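Local coordinates for protein desmoplakin (Homo sapiens, PDB 3R6N) that probably links desmosomal adhesion sites to intermediate filaments, this plakin-domain fragment forming a rigid rod of spectrin repeats, at residues D220-C228 / Q240-R248. Sequence-based numbering, arbitrary orientation.
Sequences DSIRKKYPC and QIKELEKER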
# COMPACT_ATOMS: atom_id res chain seq x y z
N ASP A 220 21.77 -19.04 -22.70
CA ASP A 220 21.83 -20.10 -23.69
C ASP A 220 21.73 -19.54 -25.11
O ASP A 220 22.39 -20.03 -26.03
CB ASP A 220 20.71 -21.12 -23.45
CG ASP A 220 20.86 -22.37 -24.30
OD1 ASP A 220 22.02 -22.81 -24.50
OD2 ASP A 220 19.84 -22.90 -24.78
N SER A 221 20.91 -18.51 -25.28
CA SER A 221 20.74 -17.86 -26.57
C SER A 221 22.08 -17.41 -27.16
O SER A 221 22.40 -17.72 -28.30
CB SER A 221 19.80 -16.66 -26.45
OG SER A 221 19.85 -15.85 -27.61
N ILE A 222 22.85 -16.68 -26.35
CA ILE A 222 24.13 -16.13 -26.79
C ILE A 222 25.12 -17.22 -27.20
O ILE A 222 25.69 -17.16 -28.29
CB ILE A 222 24.76 -15.25 -25.69
CG1 ILE A 222 23.83 -14.09 -25.34
CG2 ILE A 222 26.11 -14.74 -26.13
CD1 ILE A 222 23.45 -13.24 -26.53
N ARG A 223 25.32 -18.20 -26.34
CA ARG A 223 26.29 -19.26 -26.57
C ARG A 223 26.07 -19.96 -27.92
O ARG A 223 27.01 -20.46 -28.54
CB ARG A 223 26.25 -20.28 -25.43
CG ARG A 223 27.50 -21.13 -25.30
CD ARG A 223 27.46 -21.93 -24.01
NE ARG A 223 27.20 -21.08 -22.85
CZ ARG A 223 27.04 -21.53 -21.61
NH1 ARG A 223 27.13 -22.83 -21.36
NH2 ARG A 223 26.81 -20.69 -20.62
N LYS A 224 24.81 -19.99 -28.36
CA LYS A 224 24.45 -20.60 -29.63
C LYS A 224 24.64 -19.61 -30.78
O LYS A 224 24.95 -20.00 -31.90
CB LYS A 224 23.00 -21.08 -29.59
CG LYS A 224 22.46 -21.56 -30.93
CD LYS A 224 20.99 -21.90 -30.83
CE LYS A 224 20.43 -22.36 -32.17
NZ LYS A 224 18.97 -22.62 -32.09
N LYS A 225 24.45 -18.33 -30.50
CA LYS A 225 24.59 -17.28 -31.51
C LYS A 225 26.06 -17.01 -31.82
O LYS A 225 26.39 -16.53 -32.91
CB LYS A 225 23.89 -16.00 -31.04
CG LYS A 225 23.90 -14.87 -32.05
CD LYS A 225 23.25 -13.62 -31.49
CE LYS A 225 23.34 -12.45 -32.46
NZ LYS A 225 22.78 -11.19 -31.90
N TYR A 226 26.94 -17.31 -30.88
CA TYR A 226 28.37 -17.11 -31.06
C TYR A 226 29.16 -18.36 -30.72
O TYR A 226 29.57 -18.55 -29.57
CB TYR A 226 28.87 -15.94 -30.21
CG TYR A 226 28.12 -14.64 -30.41
CD1 TYR A 226 27.41 -14.06 -29.37
CD2 TYR A 226 28.13 -13.99 -31.64
CE1 TYR A 226 26.73 -12.86 -29.55
CE2 TYR A 226 27.45 -12.80 -31.83
CZ TYR A 226 26.75 -12.24 -30.78
OH TYR A 226 26.07 -11.06 -30.97
N PRO A 227 29.39 -19.23 -31.72
CA PRO A 227 30.25 -20.40 -31.55
C PRO A 227 31.70 -20.01 -31.80
O PRO A 227 31.96 -19.13 -32.62
CB PRO A 227 29.75 -21.33 -32.64
CG PRO A 227 29.37 -20.41 -33.74
CD PRO A 227 28.80 -19.17 -33.07
N CYS A 228 32.62 -20.67 -31.12
CA CYS A 228 34.04 -20.33 -31.25
C CYS A 228 34.88 -21.55 -31.60
O CYS A 228 35.32 -22.29 -30.72
CB CYS A 228 34.55 -19.69 -29.95
SG CYS A 228 33.63 -18.23 -29.42
N GLN A 240 31.77 -10.83 -36.24
CA GLN A 240 31.17 -11.42 -35.05
C GLN A 240 31.52 -10.62 -33.81
O GLN A 240 30.69 -10.42 -32.93
CB GLN A 240 31.64 -12.87 -34.88
CG GLN A 240 30.89 -13.88 -35.73
CD GLN A 240 29.52 -14.21 -35.17
OE1 GLN A 240 28.72 -13.32 -34.89
NE2 GLN A 240 29.25 -15.50 -35.00
N ILE A 241 32.76 -10.16 -33.75
CA ILE A 241 33.23 -9.34 -32.64
C ILE A 241 32.49 -8.01 -32.58
O ILE A 241 32.21 -7.49 -31.51
CB ILE A 241 34.74 -9.08 -32.74
CG1 ILE A 241 35.52 -10.37 -32.51
CG2 ILE A 241 35.17 -8.04 -31.72
CD1 ILE A 241 37.01 -10.16 -32.41
N LYS A 242 32.18 -7.46 -33.75
CA LYS A 242 31.46 -6.19 -33.81
C LYS A 242 30.04 -6.33 -33.27
O LYS A 242 29.57 -5.48 -32.52
CB LYS A 242 31.46 -5.62 -35.23
CG LYS A 242 32.81 -5.08 -35.66
CD LYS A 242 32.79 -4.58 -37.09
CE LYS A 242 34.18 -4.09 -37.51
NZ LYS A 242 34.24 -3.71 -38.94
N GLU A 243 29.37 -7.42 -33.63
CA GLU A 243 28.06 -7.71 -33.08
C GLU A 243 28.18 -8.03 -31.59
O GLU A 243 27.32 -7.68 -30.79
CB GLU A 243 27.40 -8.88 -33.81
CG GLU A 243 26.68 -8.50 -35.09
CD GLU A 243 25.93 -9.66 -35.70
OE1 GLU A 243 26.58 -10.52 -36.33
OE2 GLU A 243 24.69 -9.72 -35.55
N LEU A 244 29.26 -8.71 -31.24
CA LEU A 244 29.51 -9.11 -29.86
C LEU A 244 29.68 -7.89 -28.96
O LEU A 244 29.52 -7.98 -27.74
CB LEU A 244 30.75 -10.00 -29.79
CG LEU A 244 30.95 -10.82 -28.52
CD1 LEU A 244 29.93 -11.95 -28.45
CD2 LEU A 244 32.36 -11.37 -28.47
N GLU A 245 30.02 -6.76 -29.55
CA GLU A 245 30.22 -5.53 -28.79
C GLU A 245 28.93 -4.73 -28.68
O GLU A 245 28.76 -3.93 -27.77
CB GLU A 245 31.35 -4.69 -29.38
CG GLU A 245 32.68 -5.44 -29.43
CD GLU A 245 33.86 -4.54 -29.69
OE1 GLU A 245 33.91 -3.43 -29.10
OE2 GLU A 245 34.75 -4.93 -30.48
N LYS A 246 28.01 -4.96 -29.62
CA LYS A 246 26.68 -4.39 -29.53
C LYS A 246 25.94 -5.08 -28.39
O LYS A 246 25.14 -4.46 -27.69
CB LYS A 246 25.90 -4.58 -30.83
CG LYS A 246 25.73 -3.32 -31.67
CD LYS A 246 26.99 -3.01 -32.47
CE LYS A 246 26.76 -1.84 -33.41
NZ LYS A 246 27.91 -1.64 -34.34
N GLU A 247 26.22 -6.36 -28.21
CA GLU A 247 25.58 -7.16 -27.18
C GLU A 247 25.93 -6.66 -25.79
O GLU A 247 25.06 -6.55 -24.92
CB GLU A 247 25.99 -8.63 -27.31
CG GLU A 247 25.50 -9.31 -28.57
CD GLU A 247 24.10 -9.88 -28.43
OE1 GLU A 247 23.46 -9.64 -27.39
OE2 GLU A 247 23.64 -10.57 -29.37
N ARG A 248 27.20 -6.36 -25.57
CA ARG A 248 27.65 -5.88 -24.26
C ARG A 248 26.91 -4.62 -23.86
O ARG A 248 26.52 -4.45 -22.71
CB ARG A 248 29.16 -5.64 -24.24
CG ARG A 248 29.68 -5.24 -22.87
CD ARG A 248 31.16 -4.89 -22.91
NE ARG A 248 31.61 -4.31 -21.65
CZ ARG A 248 31.99 -5.03 -20.59
NH1 ARG A 248 31.97 -6.35 -20.65
NH2 ARG A 248 32.39 -4.42 -19.48
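Tyr226 reaches from the end of helix 167-225 to helix 234-265 and donates its phenol OH to Glu247 OE2 at 3.0 Å; OE2 accepts through its anti lone pair, the one away from OE1. The carboxylate stands perpendicular to the ring, at 90° between planes. Lys225 NZ, 2.7 Å from Glu247 OE2 in a salt bridge, approaches that oxygen nearly along its C-O axis, so one atom is gripped by two donors, a pairing that would be expected to stabilise its negative charge. Lys225 gets there fully extended, with CG anti to the backbone N (chi1 -176°), which also lays CG over the centre of one Tyr226 face. On the opposite face Leu244 CD1 makes a CH-pi contact, 3.6 Å from the centroid of the Tyr226 ring and 21° off its normal. Gln240, bent at chi2, brings OE1 to the ring edge, 3.4 Å from Tyr226 CE2. Ile222 CD1 lies 3.7 Å from Glu247 OE1, its methyl against the carboxylate. Both segments belong to a spectrin-like repeat sequence; they run antiparallel, their axes coming no closer than 12.5 Å, and Tyr226 bridges the gap where the chain reverses. Helix 340-384 packs alongside both: Arg223 touches Leu359, while Leu244 meets Tyr364 and Met367.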